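Local atomic coordinates of trehalose synthase regulatory protein (PDB entry 5HUS), a protein that probably serves as a regulatory subunit of the fungal trehalose synthase complex, its C-terminal domain having the trehalose-phosphatase fold of the HAD clan. Residues Cys15-Asn18 with Gly19-Ile23; Pro124-Val127 with Lys128-Ser132; Ser214-Gln218 with Lys219-Thr223; Gly250-Ser254 with Ile255-Asn259; Arg295-Asn298 with Glu299-Ile303. All coordinates share one frame; numbering follows the deposited sequence.

Interaction 1 (Cys15-Asn18 with Gly19-Ile23); sequences CSVN and GKRLI
R21 swings its CG away from its own carbonyl carbon and beside its backbone N (chi1 -47°), then runs extended from CG to NE, which carries the guanidinium back across the turn to C15. C15 keeps SG beside its backbone N (chi1 -70°), which sets the sulfur 3.9 Å from R21 NH1. C15 CB lies over one face of the R21 guanidinium, 4.0 Å above its plane and over its centre. The carbonyl of C15 is nearby as well: C15 O is 3.7 Å from R21 NE, a close approach without a hydrogen bond. Nearer the arginine's backbone, V17 CG2 comes within 4.4 Å of R21 CG and lies against the aliphatic part of the side chain.

Between the two sides the chain turns sharply. V17 N donates to C15 O at 2.7 Å, closing an inverse gamma turn centred on S16, and G19 adopts a phi of 146° that calls for glycine. The turn links helix 8-15 to strand 20-26, a central strand of the parallel part of the main sheet. R21 also packs on W14 of that helix and makes a long, weak ion pair with D68, just before neighbouring strand 69-74; V17 rests on A244 and A245 of strand 243-250, which flanks the other edge.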
loop_
_atom_site.group_PDB
_atom_site.type_symbol
_atom_site.label_atom_id
_atom_site.label_comp_id
_atom_site.label_asym_id
_atom_site.label_seq_id
_atom_site.Cartn_x
_atom_site.Cartn_y
_atom_site.Cartn_z
ATOM N N CYS A 15 -9.770 18.281 -7.181
ATOM C CA CYS A 15 -8.955 18.620 -8.349
ATOM C C CYS A 15 -8.774 20.120 -8.543
ATOM O O CYS A 15 -7.913 20.553 -9.310
ATOM C CB CYS A 15 -9.578 18.049 -9.626
ATOM S SG CYS A 15 -9.527 16.273 -9.809
ATOM N N SER A 16 -9.603 20.911 -7.872
ATOM C CA SER A 16 -9.639 22.349 -8.121
ATOM C C SER A 16 -8.453 23.053 -7.473
ATOM O O SER A 16 -8.612 23.842 -6.540
ATOM C CB SER A 16 -10.955 22.945 -7.618
ATOM O OG SER A 16 -11.120 24.269 -8.094
ATOM N N VAL A 17 -7.258 22.749 -7.970
ATOM C CA VAL A 17 -6.035 23.326 -7.437
ATOM C C VAL A 17 -5.098 23.748 -8.556
ATOM O O VAL A 17 -5.250 23.334 -9.706
ATOM C CB VAL A 17 -5.275 22.334 -6.516
ATOM C CG1 VAL A 17 -6.073 22.040 -5.259
ATOM C CG2 VAL A 17 -4.947 21.049 -7.269
ATOM N N ASN A 18 -4.120 24.569 -8.202
ATOM C CA ASN A 18 -3.079 24.959 -9.133
ATOM C C ASN A 18 -1.781 24.228 -8.798
ATOM O O ASN A 18 -1.049 24.628 -7.889
ATOM C CB ASN A 18 -2.871 26.473 -9.096
ATOM C CG ASN A 18 -2.000 26.966 -10.232
ATOM O OD1 ASN A 18 -1.719 26.231 -11.178
ATOM N ND2 ASN A 18 -1.576 28.223 -10.148
ATOM N N GLY A 19 -1.508 23.150 -9.529
ATOM C CA GLY A 19 -0.328 22.340 -9.279
ATOM C C GLY A 19 -0.574 20.868 -9.554
ATOM O O GLY A 19 -1.624 20.491 -10.080
ATOM N N LYS A 20 0.397 20.032 -9.194
ATOM C CA LYS A 20 0.321 18.597 -9.467
ATOM C C LYS A 20 -0.659 17.873 -8.544
ATOM O O LYS A 20 -0.890 18.287 -7.406
ATOM C CB LYS A 20 1.707 17.958 -9.341
ATOM C CG LYS A 20 2.735 18.448 -10.347
ATOM C CD LYS A 20 4.127 17.967 -9.942
ATOM C CE LYS A 20 5.196 18.338 -10.958
ATOM N NZ LYS A 20 6.541 17.860 -10.513
ATOM N N ARG A 21 -1.220 16.777 -9.046
ATOM C CA ARG A 21 -2.131 15.940 -8.272
ATOM C C ARG A 21 -1.554 14.536 -8.158
ATOM O O ARG A 21 -1.210 13.926 -9.168
ATOM C CB ARG A 21 -3.513 15.882 -8.926
ATOM C CG ARG A 21 -4.063 17.241 -9.356
ATOM C CD ARG A 21 -5.215 17.044 -10.327
ATOM N NE ARG A 21 -5.610 18.273 -11.011
ATOM C CZ ARG A 21 -6.419 18.302 -12.064
ATOM N NH1 ARG A 21 -6.907 17.169 -12.553
ATOM N NH2 ARG A 21 -6.735 19.457 -12.634
ATOM N N LEU A 22 -1.452 14.036 -6.928
ATOM C CA LEU A 22 -0.895 12.711 -6.662
ATOM C C LEU A 22 -1.992 11.795 -6.157
ATOM O O LEU A 22 -2.679 12.111 -5.182
ATOM C CB LEU A 22 0.243 12.787 -5.638
ATOM C CG LEU A 22 0.814 11.436 -5.186
ATOM C CD1 LEU A 22 1.427 10.688 -6.360
ATOM C CD2 LEU A 22 1.833 11.658 -4.084
ATOM N N ILE A 23 -2.171 10.670 -6.843
ATOM C CA ILE A 23 -3.221 9.724 -6.502
ATOM C C ILE A 23 -2.605 8.370 -6.223
ATOM O O ILE A 23 -1.873 7.837 -7.053
ATOM C CB ILE A 23 -4.265 9.608 -7.631
ATOM C CG1 ILE A 23 -4.970 10.960 -7.823
ATOM C CG2 ILE A 23 -5.264 8.509 -7.322
ATOM C CD1 ILE A 23 -5.900 11.029 -9.019
#

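Interaction 2 (Pro124-Val127 with Lys128-Ser132); sequences PEIV and KLVES
This is a local contact along one face of helix 116-136, in which V127 and E131, one turn apart, lie side by side and point the same way. The acid meets the valine with its flat end: E131 CD is 3.7 Å from V127 CG1, and both carboxylate oxygens are within van der Waals range of that methyl. V127 sets this up by placing CG1 anti to its backbone N (chi1 169°), while E131 extends beyond CG. On a second face, I126 CG2 and V130 CG2 touch more loosely at 4.4 Å.

The helix is kinked where the N atoms of P124 and E125 lack bonds to the turn before, but from P124 on the backbone bonds run unbroken. E131 N donates to V127 O at 2.8 Å, and V130 N to I126 O at 2.9 Å; K128 N and L129 N bond likewise to P124 O and E125 O. S132 OG bonds to L129 O at 2.6 Å.

I126, V127 and V130 pack on V149 of strand 149-152, and L129 on H174 and I175 of helix 161-179. With I126 and V130 buried and E125, K128 and E131 exposed, this is an amphipathic helix on a four-stranded antiparallel sheet, consistent with the alpha/beta cap module of trehalose-phosphatase-like HAD proteins.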
loop_
_atom_site.group_PDB
_atom_site.type_symbol
_atom_site.label_atom_id
_atom_site.label_comp_id
_atom_site.label_asym_id
_atom_site.label_seq_id
_atom_site.Cartn_x
_atom_site.Cartn_y
_atom_site.Cartn_z
ATOM N N PRO A 124 15.867 -14.383 6.283
ATOM C CA PRO A 124 16.030 -15.834 6.456
ATOM C C PRO A 124 15.558 -16.339 7.822
ATOM O O PRO A 124 14.969 -17.426 7.896
ATOM C CB PRO A 124 17.541 -16.040 6.295
ATOM C CG PRO A 124 17.972 -14.910 5.425
ATOM C CD PRO A 124 17.137 -13.745 5.879
ATOM N N GLU A 125 15.785 -15.547 8.865
ATOM C CA GLU A 125 15.342 -15.897 10.211
ATOM C C GLU A 125 13.821 -15.908 10.298
ATOM O O GLU A 125 13.229 -16.814 10.885
ATOM C CB GLU A 125 15.915 -14.927 11.244
ATOM C CG GLU A 125 17.432 -14.937 11.339
ATOM C CD GLU A 125 17.986 -16.281 11.773
ATOM O OE1 GLU A 125 17.357 -16.943 12.630
ATOM O OE2 GLU A 125 19.049 -16.681 11.254
ATOM N N ILE A 126 13.191 -14.898 9.705
ATOM C CA ILE A 126 11.735 -14.811 9.703
ATOM C C ILE A 126 11.114 -15.985 8.954
ATOM O O ILE A 126 10.169 -16.610 9.440
ATOM C CB ILE A 126 11.256 -13.482 9.076
ATOM C CG1 ILE A 126 11.778 -12.303 9.897
ATOM C CG2 ILE A 126 9.736 -13.449 8.994
ATOM C CD1 ILE A 126 11.521 -10.940 9.264
ATOM N N VAL A 127 11.657 -16.293 7.779
ATOM C CA VAL A 127 11.141 -17.387 6.960
ATOM C C VAL A 127 11.253 -18.731 7.680
ATOM O O VAL A 127 10.315 -19.533 7.671
ATOM C CB VAL A 127 11.877 -17.471 5.612
ATOM C CG1 VAL A 127 11.517 -18.761 4.893
ATOM C CG2 VAL A 127 11.518 -16.266 4.747
ATOM N N LYS A 128 12.401 -18.961 8.308
ATOM C CA LYS A 128 12.646 -20.187 9.059
ATOM C C LYS A 128 11.639 -20.335 10.197
ATOM O O LYS A 128 11.077 -21.412 10.410
ATOM C CB LYS A 128 14.075 -20.192 9.604
ATOM C CG LYS A 128 14.489 -21.490 10.279
ATOM C CD LYS A 128 15.893 -21.895 9.857
ATOM C CE LYS A 128 16.412 -23.044 10.701
ATOM N NZ LYS A 128 16.540 -22.641 12.127
ATOM N N LEU A 129 11.403 -19.240 10.908
ATOM C CA LEU A 129 10.438 -19.217 12.001
ATOM C C LEU A 129 9.038 -19.566 11.491
ATOM O O LEU A 129 8.367 -20.442 12.043
ATOM C CB LEU A 129 10.452 -17.844 12.684
ATOM C CG LEU A 129 9.703 -17.626 14.003
ATOM C CD1 LEU A 129 10.300 -16.441 14.742
ATOM C CD2 LEU A 129 8.210 -17.399 13.778
ATOM N N VAL A 130 8.604 -18.897 10.427
ATOM C CA VAL A 130 7.280 -19.151 9.864
ATOM C C VAL A 130 7.155 -20.588 9.362
ATOM O O VAL A 130 6.121 -21.233 9.555
ATOM C CB VAL A 130 6.956 -18.175 8.717
ATOM C CG1 VAL A 130 5.642 -18.551 8.047
ATOM C CG2 VAL A 130 6.895 -16.749 9.250
ATOM N N GLU A 131 8.214 -21.101 8.744
ATOM C CA GLU A 131 8.172 -22.458 8.199
ATOM C C GLU A 131 8.010 -23.499 9.309
ATOM O O GLU A 131 7.341 -24.513 9.114
ATOM C CB GLU A 131 9.425 -22.741 7.363
ATOM C CG GLU A 131 9.344 -22.170 5.946
ATOM C CD GLU A 131 10.629 -22.348 5.156
ATOM O OE1 GLU A 131 11.694 -22.556 5.774
ATOM O OE2 GLU A 131 10.570 -22.277 3.913
ATOM N N SER A 132 8.595 -23.229 10.474
ATOM C CA SER A 132 8.477 -24.133 11.618
ATOM C C SER A 132 7.055 -24.150 12.178
ATOM O O SER A 132 6.617 -25.149 12.749
ATOM C CB SER A 132 9.468 -23.750 12.721
ATOM O OG SER A 132 9.051 -22.584 13.412
#

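Interaction 3 (Ser214-Gln218 with Lys219-Thr223)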
loop_
_atom_site.group_PDB
_atom_site.type_symbol
_atom_site.label_atom_id
_atom_site.label_comp_id
_atom_site.label_asym_id
_atom_site.label_seq_id
_atom_site.Cartn_x
_atom_site.Cartn_y
_atom_site.Cartn_z
ATOM N N SER A 214 8.971 17.846 -4.883
ATOM C CA SER A 214 10.226 18.592 -4.869
ATOM C C SER A 214 11.029 18.369 -6.139
ATOM O O SER A 214 12.175 18.809 -6.237
ATOM C CB SER A 214 11.062 18.201 -3.651
ATOM O OG SER A 214 10.323 18.355 -2.452
ATOM N N ASN A 215 10.416 17.687 -7.103
ATOM C CA ASN A 215 11.059 17.350 -8.371
ATOM C C ASN A 215 12.407 16.646 -8.206
ATOM O O ASN A 215 13.412 17.075 -8.770
ATOM C CB ASN A 215 11.245 18.602 -9.225
ATOM C CG ASN A 215 10.558 18.491 -10.564
ATOM O OD1 ASN A 215 10.982 17.727 -11.431
ATOM N ND2 ASN A 215 9.485 19.251 -10.741
ATOM N N LEU A 216 12.421 15.563 -7.438
ATOM C CA LEU A 216 13.641 14.778 -7.256
ATOM C C LEU A 216 13.836 13.760 -8.367
ATOM O O LEU A 216 12.891 13.078 -8.759
ATOM C CB LEU A 216 13.612 14.046 -5.918
ATOM C CG LEU A 216 13.125 14.839 -4.714
ATOM C CD1 LEU A 216 13.088 13.951 -3.493
ATOM C CD2 LEU A 216 14.015 16.058 -4.481
ATOM N N ASP A 217 15.056 13.638 -8.876
ATOM C CA ASP A 217 15.331 12.534 -9.785
ATOM C C ASP A 217 15.747 11.306 -8.985
ATOM O O ASP A 217 16.087 11.400 -7.802
ATOM C CB ASP A 217 16.393 12.901 -10.830
ATOM C CG ASP A 217 17.684 13.399 -10.220
ATOM O OD1 ASP A 217 18.077 12.922 -9.135
ATOM O OD2 ASP A 217 18.321 14.272 -10.845
ATOM N N GLN A 218 15.722 10.158 -9.650
ATOM C CA GLN A 218 15.926 8.873 -9.002
ATOM C C GLN A 218 17.292 8.763 -8.347
ATOM O O GLN A 218 17.411 8.235 -7.242
ATOM C CB GLN A 218 15.748 7.752 -10.020
ATOM C CG GLN A 218 15.769 6.364 -9.431
ATOM C CD GLN A 218 14.820 5.442 -10.156
ATOM O OE1 GLN A 218 13.732 5.855 -10.567
ATOM N NE2 GLN A 218 15.224 4.190 -10.326
ATOM N N LYS A 219 18.316 9.262 -9.032
ATOM C CA LYS A 219 19.677 9.175 -8.517
ATOM C C LYS A 219 19.797 9.879 -7.172
ATOM O O LYS A 219 20.472 9.390 -6.271
ATOM C CB LYS A 219 20.674 9.758 -9.519
ATOM C CG LYS A 219 20.851 8.901 -10.767
ATOM C CD LYS A 219 22.108 9.282 -11.537
ATOM C CE LYS A 219 22.311 8.383 -12.749
ATOM N NZ LYS A 219 22.411 6.939 -12.380
ATOM N N TYR A 220 19.123 11.016 -7.029
ATOM C CA TYR A 220 19.136 11.732 -5.759
ATOM C C TYR A 220 18.474 10.895 -4.671
ATOM O O TYR A 220 19.006 10.759 -3.571
ATOM C CB TYR A 220 18.433 13.087 -5.885
ATOM C CG TYR A 220 18.286 13.816 -4.568
ATOM C CD1 TYR A 220 19.274 14.681 -4.118
ATOM C CD2 TYR A 220 17.156 13.641 -3.775
ATOM C CE1 TYR A 220 19.143 15.348 -2.912
ATOM C CE2 TYR A 220 17.018 14.300 -2.572
ATOM C CZ TYR A 220 18.012 15.154 -2.144
ATOM O OH TYR A 220 17.866 15.807 -0.942
ATOM N N VAL A 221 17.310 10.337 -4.988
ATOM C CA VAL A 221 16.571 9.521 -4.036
ATOM C C VAL A 221 17.393 8.312 -3.587
ATOM O O VAL A 221 17.492 8.029 -2.392
ATOM C CB VAL A 221 15.234 9.039 -4.631
ATOM C CG1 VAL A 221 14.540 8.075 -3.677
ATOM C CG2 VAL A 221 14.342 10.225 -4.935
ATOM N N VAL A 222 17.985 7.607 -4.547
ATOM C CA VAL A 222 18.788 6.432 -4.231
ATOM C C VAL A 222 19.993 6.817 -3.371
ATOM O O VAL A 222 20.260 6.180 -2.351
ATOM C CB VAL A 222 19.247 5.703 -5.515
ATOM C CG1 VAL A 222 20.209 4.575 -5.178
ATOM C CG2 VAL A 222 18.036 5.166 -6.274
ATOM N N THR A 223 20.687 7.883 -3.757
ATOM C CA THR A 223 21.837 8.369 -3.000
ATOM C C THR A 223 21.445 8.771 -1.580
ATOM O O THR A 223 22.194 8.540 -0.628
ATOM C CB THR A 223 22.502 9.573 -3.703
ATOM O OG1 THR A 223 22.994 9.168 -4.985
ATOM C CG2 THR A 223 23.660 10.115 -2.874
#
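Helix 218-223 starts with V221 N donating to D217 O at 3.2 Å and V222 N to Q218 O at 2.8 Å, while L216 is extended just ahead of it. D217 is the N-cap. It turns its carboxylate in between its backbone N and carbonyl carbon (chi1 55°), which brings OD1 round to the first turn; Y220 N meets D217 OD1 at 3.0 Å, nearly along its C-O axis and with an N-H...O angle of 152°. The side chain thus takes up an amide that has only a weak bond to D217 O. Being negative at the positive end of the helix, the aspartate is probably stabilised by the helix dipole.

Just before the cap, L216 drops its side chain onto the helix. Its two methyls reach one side of the tyrosine, L216 CD2 lying 4.0 Å from Y220 CE2 in an oblique approach, and L216 CB touches V221 CG2 at 4.0 Å. L216 and V221 both pack on F228 of helix 225-229, so the leucine and the first helical turn join a shared apolar patch; Y220 also stacks with H224. Q218 NE2 donates to N109 O, while Q218 CG rests near V222 CG2. Further along the helix, K219 O accepts twice, from T223 N and from T223 OG1 at 2.8 Å, the two donors arriving from opposite faces of the carbonyl plane.

Interaction 4 (Gly250-Ser254 with Ile255-Asn259); sequences GGLTS and IDEAN
An N-cap opens helix 254-265, and D256 and T253 are its central pair. T253 tucks OG1 between its backbone N and its carbonyl carbon (chi1 65°), where it accepts from D256 N at 3.1 Å in a nearly straight bond of 165°. The same hydroxyl donates to D256 OD2 at 2.8 Å, reaching it from above the carboxylate plane, about 60° out of it. One threonine oxygen is therefore gripped by both the amide and the acid of a single residue, which fixes its rotation.

D256 is buried, and its carboxylate bends back over the loop that precedes the helix. D256 OD2 also takes a weak bond from G251 N at 3.0 Å, and OD1 is held by the hydroxyl of Y248. G250 CA lies 3.6 Å from D256 OD1, a close approach that the glycine allows.

The loop belongs to the Rossmann-like core of the HAD fold, where strand 243-250 passes into helix 254-265 at the C-terminal ends of the parallel strands, the side where HAD proteins carry their active site. There the backbone continues the cap, E257 N bonding to T253 O at 3.0 Å and A258 N to S254 O at 3.1 Å. E257 lies alongside L252, with E257 OE2 4.2 Å from L252 CD2, but its carboxylate is held by partners beyond the two segments: OE2 bonds to T288 OG1 and OE1 to A289 N. I255 packs on Y76 and N98.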
loop_
_atom_site.group_PDB
_atom_site.type_symbol
_atom_site.label_atom_id
_atom_site.label_comp_id
_atom_site.label_asym_id
_atom_site.label_seq_id
_atom_site.Cartn_x
_atom_site.Cartn_y
_atom_site.Cartn_z
ATOM N N GLY A 250 -8.232 3.103 -0.454
ATOM C CA GLY A 250 -7.888 1.769 -0.011
ATOM C C GLY A 250 -9.092 0.980 0.442
ATOM O O GLY A 250 -10.211 1.199 -0.030
ATOM N N GLY A 251 -8.848 0.051 1.355
ATOM C CA GLY A 251 -9.907 -0.722 1.966
ATOM C C GLY A 251 -9.940 -0.466 3.457
ATOM O O GLY A 251 -9.496 0.578 3.929
ATOM N N LEU A 252 -10.470 -1.426 4.200
ATOM C CA LEU A 252 -10.590 -1.289 5.642
ATOM C C LEU A 252 -9.682 -2.285 6.332
ATOM O O LEU A 252 -10.138 -3.305 6.855
ATOM C CB LEU A 252 -12.037 -1.498 6.082
ATOM C CG LEU A 252 -13.030 -0.508 5.482
ATOM C CD1 LEU A 252 -14.445 -1.043 5.583
ATOM C CD2 LEU A 252 -12.909 0.841 6.174
ATOM N N THR A 253 -8.385 -2.008 6.287
ATOM C CA THR A 253 -7.403 -2.799 7.012
ATOM C C THR A 253 -6.626 -1.861 7.923
ATOM O O THR A 253 -6.714 -0.647 7.767
ATOM C CB THR A 253 -6.427 -3.529 6.072
ATOM O OG1 THR A 253 -5.643 -2.570 5.351
ATOM C CG2 THR A 253 -7.182 -4.405 5.084
ATOM N N SER A 254 -5.870 -2.423 8.861
ATOM C CA SER A 254 -5.070 -1.616 9.782
ATOM C C SER A 254 -4.037 -0.788 9.030
ATOM O O SER A 254 -3.724 0.344 9.410
ATOM C CB SER A 254 -4.371 -2.508 10.813
ATOM O OG SER A 254 -5.318 -3.178 11.622
ATOM N N ILE A 255 -3.508 -1.365 7.958
ATOM C CA ILE A 255 -2.499 -0.695 7.155
ATOM C C ILE A 255 -3.122 0.444 6.354
ATOM O O ILE A 255 -2.539 1.522 6.254
ATOM C CB ILE A 255 -1.783 -1.690 6.224
ATOM C CG1 ILE A 255 -0.822 -2.548 7.051
ATOM C CG2 ILE A 255 -1.033 -0.960 5.118
ATOM C CD1 ILE A 255 0.105 -3.412 6.233
ATOM N N ASP A 256 -4.308 0.212 5.797
ATOM C CA ASP A 256 -5.053 1.284 5.147
ATOM C C ASP A 256 -5.280 2.434 6.117
ATOM O O ASP A 256 -5.137 3.604 5.755
ATOM C CB ASP A 256 -6.398 0.779 4.625
ATOM C CG ASP A 256 -6.262 -0.035 3.358
ATOM O OD1 ASP A 256 -5.561 0.426 2.438
ATOM O OD2 ASP A 256 -6.850 -1.135 3.291
ATOM N N GLU A 257 -5.623 2.092 7.354
ATOM C CA GLU A 257 -5.954 3.093 8.356
ATOM C C GLU A 257 -4.771 4.001 8.647
ATOM O O GLU A 257 -4.947 5.211 8.774
ATOM C CB GLU A 257 -6.439 2.431 9.645
ATOM C CG GLU A 257 -7.848 1.869 9.528
ATOM C CD GLU A 257 -8.836 2.891 9.001
ATOM O OE1 GLU A 257 -8.789 4.055 9.460
ATOM O OE2 GLU A 257 -9.655 2.533 8.125
ATOM N N ALA A 258 -3.576 3.417 8.736
ATOM C CA ALA A 258 -2.369 4.207 8.944
ATOM C C ALA A 258 -2.154 5.147 7.767
ATOM O O ALA A 258 -1.759 6.297 7.950
ATOM C CB ALA A 258 -1.159 3.316 9.145
ATOM N N ASN A 259 -2.415 4.657 6.558
ATOM C CA ASN A 259 -2.301 5.499 5.372
ATOM C C ASN A 259 -3.346 6.616 5.342
ATOM O O ASN A 259 -3.030 7.741 4.958
ATOM C CB ASN A 259 -2.395 4.646 4.103
ATOM C CG ASN A 259 -1.207 3.712 3.941
ATOM O OD1 ASN A 259 -0.135 3.957 4.492
ATOM N ND2 ASN A 259 -1.391 2.633 3.183
#

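Interaction 5 (Arg295-Asn298 with Glu299-Ile303)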
loop_
_atom_site.group_PDB
_atom_site.type_symbol
_atom_site.label_atom_id
_atom_site.label_comp_id
_atom_site.label_asym_id
_atom_site.label_seq_id
_atom_site.Cartn_x
_atom_site.Cartn_y
_atom_site.Cartn_z
ATOM N N ARG A 295 -18.780 1.990 -2.758
ATOM C CA ARG A 295 -19.247 0.621 -2.567
ATOM C C ARG A 295 -18.694 -0.372 -3.585
ATOM O O ARG A 295 -18.897 -1.577 -3.445
ATOM C CB ARG A 295 -20.776 0.592 -2.574
ATOM C CG ARG A 295 -21.356 1.408 -1.440
ATOM C CD ARG A 295 -22.771 1.010 -1.076
ATOM N NE ARG A 295 -23.096 1.474 0.269
ATOM C CZ ARG A 295 -23.126 0.691 1.344
ATOM N NH1 ARG A 295 -22.874 -0.607 1.231
ATOM N NH2 ARG A 295 -23.420 1.203 2.532
ATOM N N GLY A 296 -17.981 0.123 -4.592
ATOM C CA GLY A 296 -17.373 -0.756 -5.577
ATOM C C GLY A 296 -16.177 -0.145 -6.278
ATOM O O GLY A 296 -16.020 1.075 -6.311
ATOM N N ILE A 297 -15.331 -0.991 -6.857
ATOM C CA ILE A 297 -14.135 -0.508 -7.535
ATOM C C ILE A 297 -14.471 0.199 -8.853
ATOM O O ILE A 297 -13.821 1.178 -9.220
ATOM C CB ILE A 297 -13.134 -1.659 -7.791
ATOM C CG1 ILE A 297 -11.867 -1.134 -8.469
ATOM C CG2 ILE A 297 -13.772 -2.774 -8.610
ATOM C CD1 ILE A 297 -10.635 -1.953 -8.165
ATOM N N ASN A 298 -15.486 -0.280 -9.566
ATOM C CA ASN A 298 -15.871 0.378 -10.806
ATOM C C ASN A 298 -16.373 1.791 -10.532
ATOM O O ASN A 298 -16.088 2.717 -11.290
ATOM C CB ASN A 298 -16.932 -0.436 -11.554
ATOM C CG ASN A 298 -16.368 -1.715 -12.146
ATOM O OD1 ASN A 298 -15.513 -2.365 -11.543
ATOM N ND2 ASN A 298 -16.837 -2.079 -13.334
ATOM N N GLU A 299 -17.103 1.955 -9.435
ATOM C CA GLU A 299 -17.618 3.260 -9.065
ATOM C C GLU A 299 -16.473 4.201 -8.705
ATOM O O GLU A 299 -16.470 5.372 -9.096
ATOM C CB GLU A 299 -18.597 3.152 -7.896
ATOM C CG GLU A 299 -19.272 4.479 -7.571
ATOM C CD GLU A 299 -20.180 4.394 -6.367
ATOM O OE1 GLU A 299 -20.076 3.403 -5.609
ATOM O OE2 GLU A 299 -20.998 5.319 -6.179
ATOM N N LEU A 300 -15.503 3.675 -7.963
ATOM C CA LEU A 300 -14.322 4.444 -7.594
ATOM C C LEU A 300 -13.588 4.944 -8.833
ATOM O O LEU A 300 -13.294 6.130 -8.948
ATOM C CB LEU A 300 -13.380 3.599 -6.735
ATOM C CG LEU A 300 -12.017 4.212 -6.409
ATOM C CD1 LEU A 300 -12.177 5.412 -5.497
ATOM C CD2 LEU A 300 -11.100 3.169 -5.775
ATOM N N LEU A 301 -13.299 4.033 -9.758
ATOM C CA LEU A 301 -12.505 4.381 -10.933
ATOM C C LEU A 301 -13.270 5.314 -11.877
ATOM O O LEU A 301 -12.680 6.187 -12.513
ATOM C CB LEU A 301 -12.053 3.114 -11.669
ATOM C CG LEU A 301 -11.161 2.174 -10.851
ATOM C CD1 LEU A 301 -10.695 0.976 -11.671
ATOM C CD2 LEU A 301 -9.970 2.929 -10.280
ATOM N N CYS A 302 -14.584 5.141 -11.958
ATOM C CA CYS A 302 -15.395 5.999 -12.817
ATOM C C CYS A 302 -15.379 7.445 -12.327
ATOM O O CYS A 302 -15.333 8.384 -13.124
ATOM C CB CYS A 302 -16.827 5.474 -12.900
ATOM S SG CYS A 302 -16.998 4.050 -14.005
ATOM N N ILE A 303 -15.393 7.621 -11.011
ATOM C CA ILE A 303 -15.290 8.952 -10.430
ATOM C C ILE A 303 -13.905 9.548 -10.684
ATOM O O ILE A 303 -13.788 10.697 -11.109
ATOM C CB ILE A 303 -15.574 8.929 -8.916
ATOM C CG1 ILE A 303 -17.048 8.603 -8.661
ATOM C CG2 ILE A 303 -15.213 10.269 -8.289
ATOM C CD1 ILE A 303 -17.369 8.287 -7.212
HETATM O O HOH W 1 -20.777 4.147 -3.409
#
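I297 and L301 lie side by side and point the same way, one turn apart on helix 297-304, with I297 CG1 4.0 Å from L301 CD1. The isoleucine holds CG1 anti to its backbone N (chi1 -178°), which sends it along the helix toward the leucine; both side chains pack on I51 of strand 50-51, and L301 also on L56 and L59 of helix 53-59.

At the N-terminal end of the helix the orientation differs. E299 places CG anti to its backbone N and stays extended beyond it, so its carboxylate reaches back past the N-cap residue G296. There E299 OE1 takes a weak bond from R295 N at 3.4 Å, and a water bonded to R295 N at 3.0 Å also lies close to that oxygen. The guanidinium of R295 turns away and forms its salt bridge with E284.

Main-chain bonds carry the first turn: L300 N to G296 O at 3.1 Å, L301 N to I297 O at 3.0 Å and C302 N to N298 O at 2.9 Å. The N-cap glycine offers no side chain; I297 N has a weak bond to N49 OD1, while E299 meets R295 N ahead of the helix, and its charge near the helix start would probably be favoured.

Four of the five contacts belong to the core domain and one, probably, to the cap. Interaction 2 stands apart, its centre 44 Å from interaction 1 and 39 Å from interaction 5, on the opposite side of the chain's centre from both. Interaction 4 lies nearest the middle, 8 Å from the chain centre, and at the strand ends where HAD relatives have their active site, though catalysis is not established here; its nearest atoms are about 6 Å from interaction 5 and 9 Å from interaction 1. Interactions 1 and 3 touch, through K20 and N215, although their centres are 21 Å apart. Interactions 3, 4 and 5 each cover a helix start; interaction 1 leads into a strand.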